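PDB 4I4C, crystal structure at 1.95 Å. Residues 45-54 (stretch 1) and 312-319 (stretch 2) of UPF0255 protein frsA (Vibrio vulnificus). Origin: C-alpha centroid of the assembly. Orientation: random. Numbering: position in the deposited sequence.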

ATOM      1  N   GLY A  45      10.416 -21.746  -8.065  1.00 25.12           N
ATOM      2  CA  GLY A  45       9.431 -22.809  -7.981  1.00 28.75           C
ATOM      3  C   GLY A  45       8.158 -22.485  -7.215  1.00 22.75           C
ATOM      4  O   GLY A  45       7.445 -23.397  -6.799  1.00 22.48           O
ATOM      5  N   PHE A  46       7.867 -21.196  -7.043  1.00 16.25           N
ATOM      6  CA  PHE A  46       6.686 -20.743  -6.300  1.00 15.31           C
ATOM      7  C   PHE A  46       5.371 -21.290  -6.856  1.00 14.30           C
ATOM      8  O   PHE A  46       5.239 -21.486  -8.070  1.00 17.20           O
ATOM      9  N   SER A  47       4.414 -21.534  -5.955  1.00 13.34           N
ATOM     10  CA  SER A  47       3.099 -22.119  -6.286  1.00 17.91           C
ATOM     11  C   SER A  47       2.059 -21.061  -6.619  1.00 17.77           C
ATOM     12  O   SER A  47       0.899 -21.384  -6.892  1.00 15.41           O
ATOM     13  N   TRP A  48       2.458 -19.794  -6.542  1.00 15.07           N
ATOM     14  CA  TRP A  48       1.538 -18.695  -6.731  1.00 16.58           C
ATOM     15  C   TRP A  48       2.226 -17.668  -7.599  1.00 21.39           C
ATOM     16  O   TRP A  48       3.439 -17.493  -7.493  1.00 20.23           O
ATOM     17  N   TYR A  49       1.465 -17.016  -8.476  1.00 19.74           N
ATOM     18  CA  TYR A  49       1.979 -15.877  -9.252  1.00 14.08           C
ATOM     19  C   TYR A  49       2.112 -14.682  -8.312  1.00 20.70           C
ATOM     20  O   TYR A  49       3.208 -14.131  -8.119  1.00 15.39           O
ATOM     21  N   ARG A  50       0.990 -14.305  -7.704  1.00 17.84           N
ATOM     22  CA  ARG A  50       0.989 -13.253  -6.694  1.00 16.28           C
ATOM     23  C   ARG A  50       1.852 -13.609  -5.491  1.00 14.26           C
ATOM     24  O   ARG A  50       1.955 -14.764  -5.122  1.00 13.44           O
ATOM     25  N   ASN A  51       2.489 -12.605  -4.894  1.00 21.19           N
ATOM     26  CA  ASN A  51       3.038 -12.791  -3.565  1.00 19.88           C
ATOM     27  C   ASN A  51       1.874 -12.761  -2.584  1.00 17.53           C
ATOM     28  O   ASN A  51       1.183 -11.756  -2.456  1.00 18.57           O
ATOM     29  N   LEU A  52       1.640 -13.896  -1.937  1.00 16.80           N
ATOM     30  CA  LEU A  52       0.583 -14.046  -0.942  1.00 20.60           C
ATOM     31  C   LEU A  52       0.932 -13.310   0.345  1.00 25.34           C
ATOM     32  O   LEU A  52       2.008 -13.508   0.915  1.00 28.02           O
ATOM     33  N   ARG A  53       0.010 -12.466   0.792  1.00 18.36           N
ATOM     34  CA  ARG A  53       0.180 -11.677   2.008  1.00 15.90           C
ATOM     35  C   ARG A  53      -0.839 -12.097   3.082  1.00 17.01           C
ATOM     36  O   ARG A  53      -1.523 -11.241   3.656  1.00 13.76           O
ATOM     37  N   ARG A  54      -0.958 -13.402   3.330  1.00 15.34           N
ATOM     38  CA  ARG A  54      -1.930 -13.935   4.298  1.00 20.17           C
ATOM     39  C   ARG A  54      -1.990 -13.176   5.624  1.00 23.20           C
ATOM     40  O   ARG A  54      -3.059 -12.720   6.030  1.00 17.92           O
ATOM     41  N   MET A 312      13.831 -10.823  -8.988  1.00 23.13           N
ATOM     42  CA  MET A 312      12.522 -10.714  -8.346  1.00 26.58           C
ATOM     43  C   MET A 312      11.421 -11.506  -9.053  1.00 16.59           C
ATOM     44  O   MET A 312      11.425 -11.607 -10.276  1.00 16.42           O
ATOM     45  N   PRO A 313      10.448 -12.033  -8.278  1.00 16.42           N
ATOM     46  CA  PRO A 313       9.300 -12.713  -8.884  1.00 24.61           C
ATOM     47  C   PRO A 313       8.582 -11.821  -9.898  1.00 27.12           C
ATOM     48  O   PRO A 313       8.618 -10.599  -9.779  1.00 26.93           O
ATOM     49  N   LYS A 314       7.946 -12.436 -10.888  1.00 26.40           N
ATOM     50  CA  LYS A 314       7.298 -11.692 -11.959  1.00 20.13           C
ATOM     51  C   LYS A 314       6.263 -10.682 -11.467  1.00 12.15           C
ATOM     52  O   LYS A 314       6.074  -9.636 -12.090  1.00 14.96           O
ATOM     53  N   MET A 315       5.586 -10.987 -10.357  1.00 17.66           N
ATOM     54  CA  MET A 315       4.555 -10.068  -9.848  1.00 21.52           C
ATOM     55  C   MET A 315       5.113  -8.682  -9.538  1.00 17.13           C
ATOM     56  O   MET A 315       4.464  -7.679  -9.810  1.00 15.77           O
ATOM     57  N   TYR A 316       6.320  -8.631  -8.990  1.00 12.39           N
ATOM     58  CA  TYR A 316       6.944  -7.334  -8.669  1.00 19.68           C
ATOM     59  C   TYR A 316       7.334  -6.561  -9.924  1.00 21.34           C
ATOM     60  O   TYR A 316       7.100  -5.347 -10.022  1.00 16.38           O
ATOM     61  N   LEU A 317       7.928  -7.262 -10.881  1.00 21.55           N
ATOM     62  CA  LEU A 317       8.289  -6.649 -12.148  1.00 16.22           C
ATOM     63  C   LEU A 317       7.030  -6.186 -12.905  1.00 21.95           C
ATOM     64  O   LEU A 317       7.046  -5.134 -13.541  1.00 19.60           O
ATOM     65  N   ASP A 318       5.938  -6.950 -12.804  1.00 12.83           N
ATOM     66  CA  ASP A 318       4.672  -6.559 -13.438  1.00 12.96           C
ATOM     67  C   ASP A 318       4.126  -5.272 -12.805  1.00 18.48           C
ATOM     68  O   ASP A 318       3.715  -4.341 -13.505  1.00 20.20           O
ATOM     69  N   VAL A 319       4.106  -5.218 -11.475  1.00 17.40           N
ATOM     70  CA  VAL A 319       3.686  -4.001 -10.783  1.00 20.39           C
ATOM     71  C   VAL A 319       4.548  -2.784 -11.176  1.00 19.65           C
ATOM     72  O   VAL A 319       4.022  -1.693 -11.415  1.00 17.28           O
TER

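An irregular segment, residues 45-54, packs against the first turns of a helix in a mixed contact, in which Met315 supplies the apolar centre, with polar contacts from tyrosine, arginine and aspartate side chains around it. The two stretches lie in one chain but are far apart in sequence, no touching pair being separated by fewer than 262 residues, and together they bury 424 Å². The closest CA atoms across the stretches are those of Arg50 and Met315, 5.7 Å apart.

Met315, in the helix that follows the N-cap residue Pro313, directs its CA-to-CB bond toward stretch 1. With chi1 and chi2 both t and chi3 p, its side chain runs along the backbone of residues 49-51. CB lies 3.6 Å from Tyr49 O, CG packs over one face of the Tyr49 ring at 3.9 Å from CZ, and SD comes within 3.6 Å of Arg50 CA. The same sulfur accepts a weak hydrogen bond from the backbone of Asn51, with 3.4 Å between Asn51 N and Met315 SD, so this thioether serves as a polar partner as well as an apolar one. Arg50 itself turns away overall, although its CB still touches Met315 SD at 4.0 Å; its guanidinium is hydrogen-bonded elsewhere in the structure.

Tyr49 is buried and loses 95 Å² to the other stretch. Its CA-to-CB bond points sideways, but the t rotamer (chi1 155°) brings the end of the ring nearer to the helix. There the hydroxyl donates a short hydrogen bond to Asp318, with Tyr49 OH and Asp318 OD2 2.7 Å apart. Asp318, in the m rotamer, places OD2 near the plane of the ring at its edge, as does the aliphatic part of Lys314, whose CG is 4.3 Å from Tyr49 CE1. The extended lysine, t at all four chi angles, carries its amine to a partner elsewhere in the structure. Water 1 adds a bridge between the backbones: its oxygen donates to Tyr49 O at 2.7 Å and accepts from Met315 N at 2.8 Å, thereby using an amide at the start of the helix, where no preceding turn offers a carbonyl.

A second polar group forms around Tyr316, an m rotamer whose ring end, like that of Tyr49, comes nearer although its CA-to-CB bond points sideways. Asn51 points toward the helix with chi1 t and places OD1 3.0 Å from Tyr316 OH. A nearly linear hydrogen bond runs from Arg53 NE to Asn51 OD1, 3.0 Å apart, which joins the Arg53 and Asn51 side chains beside the tyrosine. From there Arg53 NH2 makes a weak hydrogen bond to Tyr316 OH at 3.4 Å, while it approaches Met315 CE at 4.1 Å.

Phe46 completes the contact with an apolar touch: its m rotamer presents the ring edge to Pro313, with Phe46 CE2 3.9 Å from Pro313 CG.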

ATOM      1  CB  PHE A  46       6.633 -19.215  -6.251  1.00 12.60           C
ATOM      2  CG  PHE A  46       7.750 -18.595  -5.448  1.00 21.02           C
ATOM      3  CD1 PHE A  46       8.485 -19.358  -4.553  1.00 17.53           C
ATOM      4  CD2 PHE A  46       8.063 -17.248  -5.591  1.00 17.51           C
ATOM      5  CE1 PHE A  46       9.518 -18.783  -3.807  1.00 27.73           C
ATOM      6  CE2 PHE A  46       9.084 -16.674  -4.849  1.00 18.27           C
ATOM      7  CZ  PHE A  46       9.815 -17.443  -3.968  1.00 21.29           C
ATOM      8  CB  SER A  47       2.568 -22.934  -5.088  1.00 17.95           C
ATOM      9  OG  SER A  47       3.276 -24.150  -4.933  1.00 27.83           O
ATOM     10  CB  TRP A  48       1.183 -18.054  -5.379  1.00 11.34           C
ATOM     11  CG  TRP A  48       0.494 -18.966  -4.425  1.00 23.10           C
ATOM     12  CD1 TRP A  48       1.077 -19.712  -3.442  1.00 25.18           C
ATOM     13  CD2 TRP A  48      -0.920 -19.225  -4.342  1.00 26.54           C
ATOM     14  NE1 TRP A  48       0.122 -20.427  -2.765  1.00 28.43           N
ATOM     15  CE2 TRP A  48      -1.111 -20.143  -3.292  1.00 28.51           C
ATOM     16  CE3 TRP A  48      -2.037 -18.763  -5.048  1.00 19.94           C
ATOM     17  CZ2 TRP A  48      -2.374 -20.614  -2.932  1.00 25.57           C
ATOM     18  CZ3 TRP A  48      -3.296 -19.232  -4.687  1.00 15.68           C
ATOM     19  CH2 TRP A  48      -3.451 -20.151  -3.641  1.00 23.59           C
ATOM     20  CB  TYR A  49       1.037 -15.546 -10.415  1.00 16.02           C
ATOM     21  CG  TYR A  49       1.129 -14.107 -10.879  1.00 17.48           C
ATOM     22  CD1 TYR A  49       2.242 -13.643 -11.567  1.00 20.21           C
ATOM     23  CD2 TYR A  49       0.092 -13.211 -10.621  1.00 20.47           C
ATOM     24  CE1 TYR A  49       2.321 -12.301 -11.984  1.00 23.66           C
ATOM     25  CE2 TYR A  49       0.155 -11.900 -11.038  1.00 16.89           C
ATOM     26  CZ  TYR A  49       1.264 -11.443 -11.709  1.00 15.77           C
ATOM     27  OH  TYR A  49       1.307 -10.122 -12.105  1.00 19.33           O
ATOM     28  CB  ARG A  50      -0.442 -12.995  -6.224  1.00 15.99           C
ATOM     29  CG  ARG A  50      -1.271 -12.294  -7.268  1.00 10.70           C
ATOM     30  CD  ARG A  50      -2.739 -12.400  -6.942  1.00 10.88           C
ATOM     31  NE  ARG A  50      -3.574 -11.783  -7.977  1.00 12.35           N
ATOM     32  CZ  ARG A  50      -4.033 -12.415  -9.060  1.00 16.50           C
ATOM     33  NH1 ARG A  50      -3.707 -13.686  -9.299  1.00 14.42           N
ATOM     34  NH2 ARG A  50      -4.797 -11.760  -9.922  1.00 18.51           N
ATOM     35  CB  ASN A  51       4.079 -11.724  -3.220  1.00 20.05           C
ATOM     36  CG  ASN A  51       4.711 -11.946  -1.849  1.00 25.69           C
ATOM     37  OD1 ASN A  51       4.582 -11.111  -0.962  1.00 26.50           O
ATOM     38  ND2 ASN A  51       5.377 -13.087  -1.669  1.00 18.84           N
ATOM     39  CB  LEU A  52       0.393 -15.526  -0.623  1.00 21.28           C
ATOM     40  CG  LEU A  52      -0.899 -16.160  -1.092  1.00 27.46           C
ATOM     41  CD1 LEU A  52      -1.143 -15.809  -2.538  1.00 20.80           C
ATOM     42  CD2 LEU A  52      -0.830 -17.664  -0.864  1.00 26.30           C
ATOM     43  CB  ARG A  53      -0.045 -10.204   1.680  1.00 21.57           C
ATOM     44  CG  ARG A  53       0.699  -9.707   0.444  1.00 26.59           C
ATOM     45  CD  ARG A  53       1.917  -8.901   0.820  1.00 35.67           C
ATOM     46  NE  ARG A  53       2.836  -8.743  -0.311  1.00 47.59           N
ATOM     47  CZ  ARG A  53       2.915  -7.658  -1.078  1.00 42.18           C
ATOM     48  NH1 ARG A  53       2.128  -6.615  -0.846  1.00 44.53           N
ATOM     49  NH2 ARG A  53       3.785  -7.617  -2.081  1.00 31.45           N
ATOM     50  CB  ARG A  54      -1.644 -15.404   4.612  1.00 24.13           C
ATOM     51  CG  ARG A  54      -2.132 -16.414   3.609  1.00 21.81           C
ATOM     52  CD  ARG A  54      -1.864 -17.795   4.189  1.00 26.93           C
ATOM     53  NE  ARG A  54      -2.585 -18.865   3.511  1.00 24.31           N
ATOM     54  CZ  ARG A  54      -2.077 -19.597   2.523  1.00 20.36           C
ATOM     55  NH1 ARG A  54      -0.849 -19.368   2.086  1.00 19.70           N
ATOM     56  NH2 ARG A  54      -2.799 -20.564   1.969  1.00 30.30           N
ATOM     57  CB  MET A 312      12.089  -9.253  -8.338  1.00 31.21           C
ATOM     58  CG  MET A 312      12.865  -8.394  -7.399  1.00 38.75           C
ATOM     59  SD  MET A 312      11.968  -6.866  -7.208  1.00 33.66           S
ATOM     60  CE  MET A 312      11.929  -6.262  -8.904  1.00 34.47           C
ATOM     61  CB  PRO A 313       8.400 -13.020  -7.678  1.00 17.82           C
ATOM     62  CG  PRO A 313       9.379 -13.202  -6.553  1.00 29.38           C
ATOM     63  CD  PRO A 313      10.435 -12.138  -6.804  1.00 12.31           C
ATOM     64  CB  LYS A 314       6.642 -12.663 -12.945  1.00 17.81           C
ATOM     65  CG  LYS A 314       6.007 -11.969 -14.121  1.00 21.94           C
ATOM     66  CD  LYS A 314       5.349 -12.953 -15.101  1.00 23.75           C
ATOM     67  CE  LYS A 314       4.732 -12.160 -16.254  1.00 17.36           C
ATOM     68  NZ  LYS A 314       4.090 -13.081 -17.236  1.00 35.89           N
ATOM     69  CB  MET A 315       3.853 -10.605  -8.599  1.00 10.87           C
ATOM     70  CG  MET A 315       2.513  -9.899  -8.354  1.00 11.36           C
ATOM     71  SD  MET A 315       1.927  -9.773  -6.651  1.00 17.14           S
ATOM     72  CE  MET A 315       2.971  -8.455  -6.022  1.00 17.49           C
ATOM     73  CB  TYR A 316       8.138  -7.495  -7.703  1.00 11.59           C
ATOM     74  CG  TYR A 316       7.718  -8.077  -6.356  1.00 22.21           C
ATOM     75  CD1 TYR A 316       7.203  -7.255  -5.352  1.00 23.09           C
ATOM     76  CD2 TYR A 316       7.807  -9.448  -6.097  1.00 26.06           C
ATOM     77  CE1 TYR A 316       6.798  -7.774  -4.129  1.00 27.74           C
ATOM     78  CE2 TYR A 316       7.407  -9.979  -4.863  1.00 27.00           C
ATOM     79  CZ  TYR A 316       6.903  -9.129  -3.887  1.00 30.99           C
ATOM     80  OH  TYR A 316       6.497  -9.623  -2.664  1.00 38.40           O
ATOM     81  CB  LEU A 317       9.133  -7.619 -12.979  1.00 22.85           C
ATOM     82  CG  LEU A 317      10.504  -7.940 -12.362  1.00 21.59           C
ATOM     83  CD1 LEU A 317      11.150  -9.145 -13.055  1.00 22.46           C
ATOM     84  CD2 LEU A 317      11.421  -6.722 -12.446  1.00 16.89           C
ATOM     85  CB  ASP A 318       3.607  -7.666 -13.330  1.00 12.64           C
ATOM     86  CG  ASP A 318       3.880  -8.896 -14.230  1.00 23.59           C
ATOM     87  OD1 ASP A 318       4.800  -8.895 -15.087  1.00 18.48           O
ATOM     88  OD2 ASP A 318       3.118  -9.880 -14.085  1.00 23.71           O
ATOM     89  CB  VAL A 319       3.721  -4.171  -9.252  1.00 21.52           C
ATOM     90  CG1 VAL A 319       3.607  -2.816  -8.550  1.00 19.52           C
ATOM     91  CG2 VAL A 319       2.613  -5.096  -8.803  1.00 16.56           C
TER
HETATM   92  O   HOH W   1       5.419 -13.712  -9.667  1.00 25.43           O